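Local structure of malate Synthase (Haloferax volcanii, 3OYZ) at residues 86-90 / 123-129; 158-163 / 192-196; 213-217 / 247-253. The protein catalyses the Claisen condensation of acetyl-CoA with glyoxylate and the hydrolysis of the malyl-CoA intermediate to malate and CoA, a magnesium-dependent step of the glyoxylate cycle. One frame throughout, in Å; residues are numbered along the deposited sequence.

Contact 1. Residues 86-90 / 123-129; sequences VWHRD and EVGGIDD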
loop_
_atom_site.group_PDB
_atom_site.type_symbol
_atom_site.label_atom_id
_atom_site.label_comp_id
_atom_site.label_asym_id
_atom_site.label_seq_id
_atom_site.Cartn_x
_atom_site.Cartn_y
_atom_site.Cartn_z
ATOM N N VAL A 86 -19.254 -12.866 19.305
ATOM C CA VAL A 86 -18.027 -13.618 19.005
ATOM C C VAL A 86 -18.109 -14.212 17.583
ATOM O O VAL A 86 -19.217 -14.377 17.077
ATOM C CB VAL A 86 -17.702 -14.743 20.011
ATOM C CG1 VAL A 86 -17.414 -14.126 21.390
ATOM C CG2 VAL A 86 -18.864 -15.739 20.123
ATOM N N TRP A 87 -16.965 -14.418 16.951
ATOM C CA TRP A 87 -16.899 -15.062 15.612
ATOM C C TRP A 87 -15.467 -15.466 15.339
ATOM O O TRP A 87 -14.495 -14.895 15.846
ATOM C CB TRP A 87 -17.386 -14.089 14.518
ATOM C CG TRP A 87 -17.453 -14.646 13.107
ATOM C CD1 TRP A 87 -16.438 -14.646 12.149
ATOM C CD2 TRP A 87 -18.593 -15.282 12.503
ATOM N NE1 TRP A 87 -16.920 -15.243 10.992
ATOM C CE2 TRP A 87 -18.229 -15.603 11.170
ATOM C CE3 TRP A 87 -19.893 -15.559 12.952
ATOM C CZ2 TRP A 87 -19.110 -16.223 10.288
ATOM C CZ3 TRP A 87 -20.796 -16.176 12.080
ATOM C CH2 TRP A 87 -20.336 -16.604 10.803
ATOM N N HIS A 88 -15.262 -16.495 14.522
ATOM C CA HIS A 88 -13.898 -16.598 14.041
ATOM C C HIS A 88 -13.973 -17.446 12.764
ATOM O O HIS A 88 -14.595 -18.506 12.723
ATOM C CB HIS A 88 -12.942 -17.290 15.044
ATOM C CG HIS A 88 -11.494 -17.034 14.782
ATOM N ND1 HIS A 88 -10.828 -17.594 13.703
ATOM C CD2 HIS A 88 -10.565 -16.335 15.492
ATOM C CE1 HIS A 88 -9.555 -17.230 13.752
ATOM N NE2 HIS A 88 -9.366 -16.496 14.834
ATOM N N ARG A 89 -13.259 -16.989 11.749
ATOM C CA ARG A 89 -13.146 -17.692 10.470
ATOM C C ARG A 89 -12.667 -19.157 10.591
ATOM O O ARG A 89 -13.001 -19.956 9.693
ATOM C CB ARG A 89 -12.167 -16.907 9.536
ATOM C CG ARG A 89 -10.673 -16.852 9.964
ATOM C CD ARG A 89 -9.844 -15.741 9.250
ATOM N NE ARG A 89 -8.557 -15.548 9.903
ATOM C CZ ARG A 89 -8.418 -14.793 10.992
ATOM N NH1 ARG A 89 -9.460 -14.097 11.493
ATOM N NH2 ARG A 89 -7.233 -14.679 11.536
ATOM N N ASP A 90 -11.833 -19.484 11.584
ATOM C CA ASP A 90 -11.298 -20.824 11.731
ATOM C C ASP A 90 -11.975 -21.632 12.867
ATOM O O ASP A 90 -11.563 -22.756 13.113
ATOM C CB ASP A 90 -9.793 -20.794 12.033
ATOM C CG ASP A 90 -8.981 -20.082 10.933
ATOM O OD1 ASP A 90 -9.260 -20.312 9.748
ATOM O OD2 ASP A 90 -8.027 -19.350 11.237
ATOM N N GLU A 123 -13.014 -11.049 13.420
ATOM C CA GLU A 123 -12.183 -12.157 12.943
ATOM C C GLU A 123 -12.652 -12.786 11.590
ATOM O O GLU A 123 -12.450 -13.990 11.423
ATOM C CB GLU A 123 -12.078 -13.236 14.046
ATOM C CG GLU A 123 -11.355 -12.800 15.312
ATOM C CD GLU A 123 -9.864 -12.767 15.112
ATOM O OE1 GLU A 123 -9.180 -12.531 16.103
ATOM O OE2 GLU A 123 -9.321 -12.874 13.985
ATOM N N VAL A 124 -13.321 -12.032 10.720
ATOM C CA VAL A 124 -13.836 -12.572 9.461
ATOM C C VAL A 124 -12.577 -12.948 8.599
ATOM O O VAL A 124 -11.455 -12.484 8.873
ATOM C CB VAL A 124 -14.812 -11.593 8.793
ATOM C CG1 VAL A 124 -16.139 -11.375 9.653
ATOM C CG2 VAL A 124 -14.121 -10.261 8.459
ATOM N N GLY A 125 -12.752 -13.828 7.626
ATOM C CA GLY A 125 -11.652 -14.273 6.754
ATOM C C GLY A 125 -11.952 -13.803 5.341
ATOM O O GLY A 125 -12.258 -12.614 5.173
ATOM N N GLY A 126 -11.914 -14.719 4.357
ATOM C CA GLY A 126 -12.259 -14.367 2.957
ATOM C C GLY A 126 -13.741 -14.149 2.770
ATOM O O GLY A 126 -14.549 -14.374 3.710
ATOM N N ILE A 127 -14.131 -13.722 1.569
ATOM C CA ILE A 127 -15.527 -13.338 1.383
ATOM C C ILE A 127 -16.502 -14.496 1.648
ATOM O O ILE A 127 -17.634 -14.272 2.098
ATOM C CB ILE A 127 -15.675 -12.718 -0.035
ATOM C CG1 ILE A 127 -17.041 -12.001 -0.105
ATOM C CG2 ILE A 127 -15.575 -13.848 -1.133
ATOM C CD1 ILE A 127 -16.892 -10.646 0.691
ATOM N N ASP A 128 -16.082 -15.760 1.499
ATOM C CA ASP A 128 -17.054 -16.821 1.742
ATOM C C ASP A 128 -17.341 -16.947 3.270
ATOM O O ASP A 128 -18.466 -17.280 3.615
ATOM C CB ASP A 128 -16.576 -18.181 1.177
ATOM C CG ASP A 128 -16.831 -18.232 -0.343
ATOM O OD1 ASP A 128 -17.420 -17.282 -0.945
ATOM O OD2 ASP A 128 -16.524 -19.233 -0.970
ATOM N N ASP A 129 -16.388 -16.591 4.120
ATOM C CA ASP A 129 -16.658 -16.519 5.599
ATOM C C ASP A 129 -17.598 -15.329 5.894
ATOM O O ASP A 129 -18.485 -15.418 6.767
ATOM C CB ASP A 129 -15.369 -16.242 6.380
ATOM C CG ASP A 129 -15.587 -16.229 7.929
ATOM O OD1 ASP A 129 -16.144 -17.236 8.463
ATOM O OD2 ASP A 129 -15.318 -15.162 8.543
HETATM O O HOH W 1 -15.063 -19.604 7.852
HETATM O O HOH W 2 -6.740 -12.385 13.296
#

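Contact 2. Residues 158-163 / 192-196; sequences ESGEAE and DYTKD. With MG (magnesium ion), chain D; PYR (pyruvic acid), chain C.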
loop_
_atom_site.group_PDB
_atom_site.type_symbol
_atom_site.label_atom_id
_atom_site.label_comp_id
_atom_site.label_asym_id
_atom_site.label_seq_id
_atom_site.Cartn_x
_atom_site.Cartn_y
_atom_site.Cartn_z
ATOM N N GLU A 158 -9.180 -7.883 10.509
ATOM C CA GLU A 158 -8.058 -8.115 11.401
ATOM C C GLU A 158 -7.343 -9.382 11.016
ATOM O O GLU A 158 -6.748 -10.073 11.866
ATOM C CB GLU A 158 -8.508 -8.177 12.882
ATOM C CG GLU A 158 -9.541 -9.211 13.207
ATOM C CD GLU A 158 -10.163 -8.849 14.602
ATOM O OE1 GLU A 158 -11.306 -9.216 14.843
ATOM O OE2 GLU A 158 -9.570 -8.082 15.368
ATOM N N SER A 159 -7.383 -9.666 9.704
ATOM C CA SER A 159 -6.527 -10.689 9.121
ATOM C C SER A 159 -6.145 -10.276 7.682
ATOM O O SER A 159 -6.887 -9.516 7.028
ATOM C CB SER A 159 -7.299 -11.996 9.038
ATOM O OG SER A 159 -8.397 -12.103 8.135
ATOM N N GLY A 160 -5.040 -10.842 7.223
ATOM C CA GLY A 160 -4.618 -10.749 5.839
ATOM C C GLY A 160 -5.732 -11.179 4.889
ATOM O O GLY A 160 -5.979 -10.497 3.888
ATOM N N GLU A 161 -6.467 -12.249 5.187
ATOM C CA GLU A 161 -7.491 -12.768 4.273
ATOM C C GLU A 161 -8.613 -11.724 4.193
ATOM O O GLU A 161 -9.221 -11.595 3.132
ATOM C CB GLU A 161 -8.147 -14.105 4.747
ATOM C CG GLU A 161 -7.342 -15.355 4.755
ATOM C CD GLU A 161 -8.195 -16.595 5.183
ATOM O OE1 GLU A 161 -8.095 -16.912 6.391
ATOM O OE2 GLU A 161 -8.977 -17.191 4.376
ATOM N N ALA A 162 -8.994 -11.052 5.304
ATOM C CA ALA A 162 -10.165 -10.213 5.230
ATOM C C ALA A 162 -9.719 -8.967 4.478
ATOM O O ALA A 162 -10.575 -8.304 3.898
ATOM C CB ALA A 162 -10.557 -9.760 6.669
ATOM N N GLU A 163 -8.483 -8.534 4.677
ATOM C CA GLU A 163 -7.987 -7.350 3.949
ATOM C C GLU A 163 -8.092 -7.562 2.450
ATOM O O GLU A 163 -8.577 -6.687 1.708
ATOM C CB GLU A 163 -6.516 -7.032 4.287
ATOM C CG GLU A 163 -5.920 -5.831 3.527
ATOM C CD GLU A 163 -4.452 -5.657 3.915
ATOM O OE1 GLU A 163 -4.012 -6.459 4.757
ATOM O OE2 GLU A 163 -3.685 -4.796 3.421
ATOM N N ASP A 192 -5.314 -7.763 16.704
ATOM C CA ASP A 192 -5.343 -9.105 16.135
ATOM C C ASP A 192 -4.712 -9.148 14.726
ATOM O O ASP A 192 -4.126 -10.169 14.338
ATOM C CB ASP A 192 -6.785 -9.563 16.052
ATOM C CG ASP A 192 -7.288 -10.153 17.390
ATOM O OD1 ASP A 192 -6.496 -10.949 17.923
ATOM O OD2 ASP A 192 -8.380 -9.746 17.870
ATOM N N TYR A 193 -4.710 -8.021 14.019
ATOM C CA TYR A 193 -4.077 -8.023 12.705
ATOM C C TYR A 193 -2.579 -8.157 12.844
ATOM O O TYR A 193 -1.943 -8.927 12.130
ATOM C CB TYR A 193 -4.424 -6.699 12.024
ATOM C CG TYR A 193 -3.867 -6.557 10.612
ATOM C CD1 TYR A 193 -4.528 -7.150 9.538
ATOM C CD2 TYR A 193 -2.722 -5.792 10.366
ATOM C CE1 TYR A 193 -4.017 -6.987 8.198
ATOM C CE2 TYR A 193 -2.236 -5.622 9.079
ATOM C CZ TYR A 193 -2.912 -6.171 8.001
ATOM O OH TYR A 193 -2.312 -5.958 6.764
ATOM N N THR A 194 -1.986 -7.445 13.803
ATOM C CA THR A 194 -0.554 -7.590 14.129
ATOM C C THR A 194 -0.158 -9.007 14.386
ATOM O O THR A 194 0.888 -9.461 13.881
ATOM C CB THR A 194 -0.194 -6.771 15.386
ATOM O OG1 THR A 194 -0.371 -5.418 15.005
ATOM C CG2 THR A 194 1.319 -6.938 15.843
ATOM N N LYS A 195 -1.013 -9.691 15.154
ATOM C CA LYS A 195 -0.912 -11.118 15.442
ATOM C C LYS A 195 -0.903 -11.961 14.154
ATOM O O LYS A 195 -0.036 -12.780 13.870
ATOM C CB LYS A 195 -2.097 -11.504 16.349
ATOM C CG LYS A 195 -2.406 -13.012 16.490
ATOM C CD LYS A 195 -3.610 -13.352 17.379
ATOM C CE LYS A 195 -5.011 -13.117 16.823
ATOM N NZ LYS A 195 -5.080 -13.371 15.358
ATOM N N ASP A 196 -1.942 -11.743 13.354
ATOM C CA ASP A 196 -2.133 -12.537 12.135
ATOM C C ASP A 196 -0.992 -12.308 11.166
ATOM O O ASP A 196 -0.568 -13.235 10.495
ATOM C CB ASP A 196 -3.535 -12.218 11.538
ATOM C CG ASP A 196 -3.841 -13.101 10.277
ATOM O OD1 ASP A 196 -4.117 -14.294 10.478
ATOM O OD2 ASP A 196 -3.763 -12.662 9.097
HETATM MG MG MG D . -9.481 -8.254 17.500
HETATM C C PYR C . -8.298 -5.769 17.506
HETATM O O PYR C . -8.034 -7.008 17.336
HETATM O OXT PYR C . -7.470 -4.829 17.218
HETATM C CA PYR C . -9.601 -5.455 17.892
HETATM O O3 PYR C . -10.481 -6.402 18.058
HETATM C CB PYR C . -10.014 -4.037 18.034
HETATM O O HOH W 2 -6.740 -12.385 13.296
HETATM O O HOH W 3 -11.301 -9.073 17.524
HETATM O O HOH W 4 -4.954 -14.056 6.947
HETATM O O HOH W 5 -9.850 -8.289 19.839
#

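Contact 3. Residues 213-217 / 247-253; sequences RHNTS and DNQAKGM. With K (potassium ion), chain F.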
loop_
_atom_site.group_PDB
_atom_site.type_symbol
_atom_site.label_atom_id
_atom_site.label_comp_id
_atom_site.label_asym_id
_atom_site.label_seq_id
_atom_site.Cartn_x
_atom_site.Cartn_y
_atom_site.Cartn_z
ATOM N N ARG A 213 -4.871 0.691 6.533
ATOM C CA ARG A 213 -5.834 1.763 6.678
ATOM C C ARG A 213 -6.173 2.351 5.320
ATOM O O ARG A 213 -7.358 2.526 5.041
ATOM C CB ARG A 213 -5.224 2.826 7.625
ATOM C CG ARG A 213 -5.126 2.368 9.094
ATOM C CD ARG A 213 -4.690 3.574 9.972
ATOM N NE ARG A 213 -3.243 3.681 9.961
ATOM C CZ ARG A 213 -2.501 4.776 9.841
ATOM N NH1 ARG A 213 -3.002 6.014 9.774
ATOM N NH2 ARG A 213 -1.190 4.596 9.903
ATOM N N HIS A 214 -5.163 2.495 4.454
ATOM C CA HIS A 214 -5.412 2.835 3.069
ATOM C C HIS A 214 -6.395 1.872 2.385
ATOM O O HIS A 214 -7.397 2.301 1.788
ATOM C CB HIS A 214 -4.147 2.942 2.207
ATOM C CG HIS A 214 -4.443 3.213 0.761
ATOM N ND1 HIS A 214 -4.582 4.500 0.259
ATOM C CD2 HIS A 214 -4.680 2.379 -0.276
ATOM C CE1 HIS A 214 -4.786 4.433 -1.047
ATOM N NE2 HIS A 214 -4.893 3.161 -1.394
ATOM N N ASN A 215 -6.099 0.588 2.459
ATOM C CA ASN A 215 -6.978 -0.442 1.854
ATOM C C ASN A 215 -8.384 -0.561 2.426
ATOM O O ASN A 215 -9.307 -0.835 1.656
ATOM C CB ASN A 215 -6.265 -1.794 1.915
ATOM C CG ASN A 215 -4.942 -1.770 1.120
ATOM O OD1 ASN A 215 -4.656 -0.839 0.333
ATOM N ND2 ASN A 215 -4.049 -2.657 1.505
ATOM N N THR A 216 -8.548 -0.259 3.728
ATOM C CA THR A 216 -9.874 -0.348 4.366
ATOM C C THR A 216 -10.658 0.908 3.961
ATOM O O THR A 216 -11.788 0.837 3.551
ATOM C CB THR A 216 -9.691 -0.343 5.861
ATOM O OG1 THR A 216 -8.858 -1.495 6.131
ATOM C CG2 THR A 216 -11.137 -0.476 6.548
ATOM N N SER A 217 -9.970 2.041 3.910
ATOM C CA SER A 217 -10.611 3.238 3.344
ATOM C C SER A 217 -11.047 3.127 1.883
ATOM O O SER A 217 -12.190 3.464 1.534
ATOM C CB SER A 217 -9.720 4.471 3.601
ATOM O OG SER A 217 -10.329 5.575 2.882
ATOM N N ASP A 247 -3.687 11.691 10.810
ATOM C CA ASP A 247 -3.129 10.790 9.790
ATOM C C ASP A 247 -4.217 9.932 9.090
ATOM O O ASP A 247 -4.252 9.879 7.870
ATOM C CB ASP A 247 -2.106 9.880 10.458
ATOM C CG ASP A 247 -1.140 9.276 9.451
ATOM O OD1 ASP A 247 -0.256 10.013 8.974
ATOM O OD2 ASP A 247 -1.246 8.087 9.082
ATOM N N ASN A 248 -5.149 9.344 9.842
ATOM C CA ASN A 248 -6.327 8.650 9.302
ATOM C C ASN A 248 -7.183 9.470 8.375
ATOM O O ASN A 248 -7.485 8.999 7.284
ATOM C CB ASN A 248 -7.279 8.107 10.386
ATOM C CG ASN A 248 -6.620 7.100 11.266
ATOM O OD1 ASN A 248 -5.542 6.531 10.940
ATOM N ND2 ASN A 248 -7.258 6.853 12.404
ATOM N N GLN A 249 -7.501 10.706 8.750
ATOM C CA GLN A 249 -8.408 11.568 8.001
ATOM C C GLN A 249 -7.739 11.845 6.646
ATOM O O GLN A 249 -8.431 12.046 5.639
ATOM C CB GLN A 249 -8.685 12.865 8.808
ATOM C CG GLN A 249 -9.618 12.597 10.040
ATOM C CD GLN A 249 -9.444 13.632 11.186
ATOM O OE1 GLN A 249 -8.852 14.688 10.980
ATOM N NE2 GLN A 249 -9.953 13.326 12.356
ATOM N N ALA A 250 -6.423 11.885 6.600
ATOM C CA ALA A 250 -5.776 12.138 5.290
ATOM C C ALA A 250 -5.813 10.916 4.355
ATOM O O ALA A 250 -5.502 11.059 3.168
ATOM C CB ALA A 250 -4.344 12.618 5.439
ATOM N N LYS A 251 -6.218 9.759 4.889
ATOM C CA LYS A 251 -6.432 8.521 4.116
ATOM C C LYS A 251 -7.923 8.356 3.824
ATOM O O LYS A 251 -8.323 7.415 3.157
ATOM C CB LYS A 251 -5.964 7.287 4.910
ATOM C CG LYS A 251 -4.476 7.314 5.315
ATOM C CD LYS A 251 -4.063 6.067 6.078
ATOM C CE LYS A 251 -2.558 5.837 6.099
ATOM N NZ LYS A 251 -1.664 7.021 6.007
ATOM N N GLY A 252 -8.771 9.252 4.335
ATOM C CA GLY A 252 -10.217 9.109 4.133
ATOM C C GLY A 252 -10.859 8.175 5.160
ATOM O O GLY A 252 -11.983 7.699 5.000
ATOM N N MET A 253 -10.134 7.853 6.216
ATOM C CA MET A 253 -10.696 7.043 7.296
ATOM C C MET A 253 -11.097 7.987 8.442
ATOM O O MET A 253 -10.266 8.442 9.218
ATOM C CB MET A 253 -9.656 6.022 7.758
ATOM C CG MET A 253 -10.062 5.104 8.901
ATOM S SD MET A 253 -8.717 3.850 9.136
ATOM C CE MET A 253 -9.516 2.689 8.024
HETATM K K K F . -12.937 6.256 2.617
HETATM O O HOH W 6 1.082 6.230 9.982
#

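Contact 1. Residues 86-90 / 123-129
A salt bridge between Arg89 NH1 and Glu123 OE2 (2.8 Å) is the strongest link between residues 86-90 and 123-129, and water 2 spans the same pair, accepting from Arg89 NH2 and donating to Glu123 OE2. The backbone adds to it: Arg89 N donates to Glu123 O (3.1 Å), to which Arg89 NH1 also gives a weak bond. At the other end, the indole Trp87 NE1 donates to Asp129 OD2 (2.9 Å), the oxygen that also takes Gly125 N, so one carboxylate ties the tryptophan to the turn leading into helix 127-143. Water 1 joins Arg89 O to Asp129 OD1. In the packing, Glu123 CB lies over a face of the His88 ring in a CH-pi contact, Trp87 CD1 meets Val124 CG1 at 4.1 Å, and Arg89 CD rests 3.4 Å from Gly125 CA, where a side chain would clash. Both segments follow strands of the parallel TIM barrel, 80-81 and 118-121, and belong to the loops bordering its magnesium site.

Contact 2. Residues 158-163 / 192-196
Two carboxylate oxygens, Glu158 OE2 and Asp192 OD2, lie 3.2 Å apart without a hydrogen bond between them, because both bind the same magnesium ion. The ion, MG, is 2.1 Å from Glu158 OE2, 1.9 Å from Asp192 OD2, 1.9 Å from PYR O and 2.2 Å from PYR O3 of the bound pyruvate; waters 3 and 5 bring the ligands to six. Asp192 N also donates to PYR O (2.9 Å). Glu158 OE1 takes water 3 and the backbone N of Glu123. Away from the metal, Ser159 is the N-cap of helix 160-165, its OG accepting from Ala162 N (3.1 Å). The amide that follows the cap residue, Gly160 N, donates to Asp196 OD2 (2.9 Å), so a side chain of helix 190-197 bonds to the first turn of helix 160-165, and water 4 links that oxygen to Glu161 N. Tyr193 runs alongside, its ring edge against Glu158 C and Ser159 N, and its OH donates to Glu163 OE1 (2.7 Å). Glu163 OE2 meets Arg218 and His214 of the second subunit, placing this end at a trimer interface. Pyruvate, held through O and O3 much as the substrate glyoxylate probably is, has its keto oxygen O3 on the metal; such coordination would polarise the carbonyl for attack by the acetyl-CoA enolate and stabilise the negative charge that develops on its oxygen.

Contact 3. Residues 213-217 / 247-253
A potassium site joins helix 210-223 to the end of helix 238-249: the ion is bound by Ser217 O (3.1 Å), Ser217 OG (2.7 Å) and Gly252 O (2.9 Å); Ser221 OG of the same chain and Met197 O of the third subunit also bind it, so the site lies at a trimer interface. Ser217 OG additionally donates to Lys251 O (2.7 Å). The carbonyls of Lys251 and Gly252 are presented by a Schellman motif, in which Gly252 has positive phi and Met253 N and Gly252 N bond back to Asn248 O (3.1 Å) and Gln249 O (3.1 Å). A side chain at Gly252 would crowd Ser217 OG and the preceding carbonyl. The two helices are successive outer helices of the TIM barrel, following strands 183-188 and 226-229. Farther along, Arg213 NH1 donates to both Asn248 OD1 and Asp247 OD2 (2.8 Å each), the latter as a salt bridge that Lys251 NZ shares from 3.3 Å; water 6 connects Arg213 NH2 with Asp247 OD2. Lys251 CE covers one face of the guanidinium. Met253 packs against helix 210-223, its CE 3.7 Å from both Arg213 O and Thr216 CB, and its side chain reaches Ala227 and Asp229 of strand 226-229.

How the contacts relate
All three contacts are largely buried. Contacts 1 and 2 come from loops and helix starts that follow barrel strands at the active site, contact 3 from outer helices. Contacts 1 and 2 adjoin, Val124 O pairing with Ser159 OG (3.2 Å), and share water 2. Contact 2 supplies magnesium ligands directly, whereas contact 1 lies one shell out and uses an arginine-glutamate pair beside the metal. In contact 3, centred about 17 Å from the centre of contact 2, the potassium ion is held at longer distances than the magnesium, and Asp247 pairs with Arg213 and Lys251 rather than a metal. Glu163 OE2 to Asn215 ND2 (2.9 Å) connects contacts 2 and 3, and both meet neighbouring subunits.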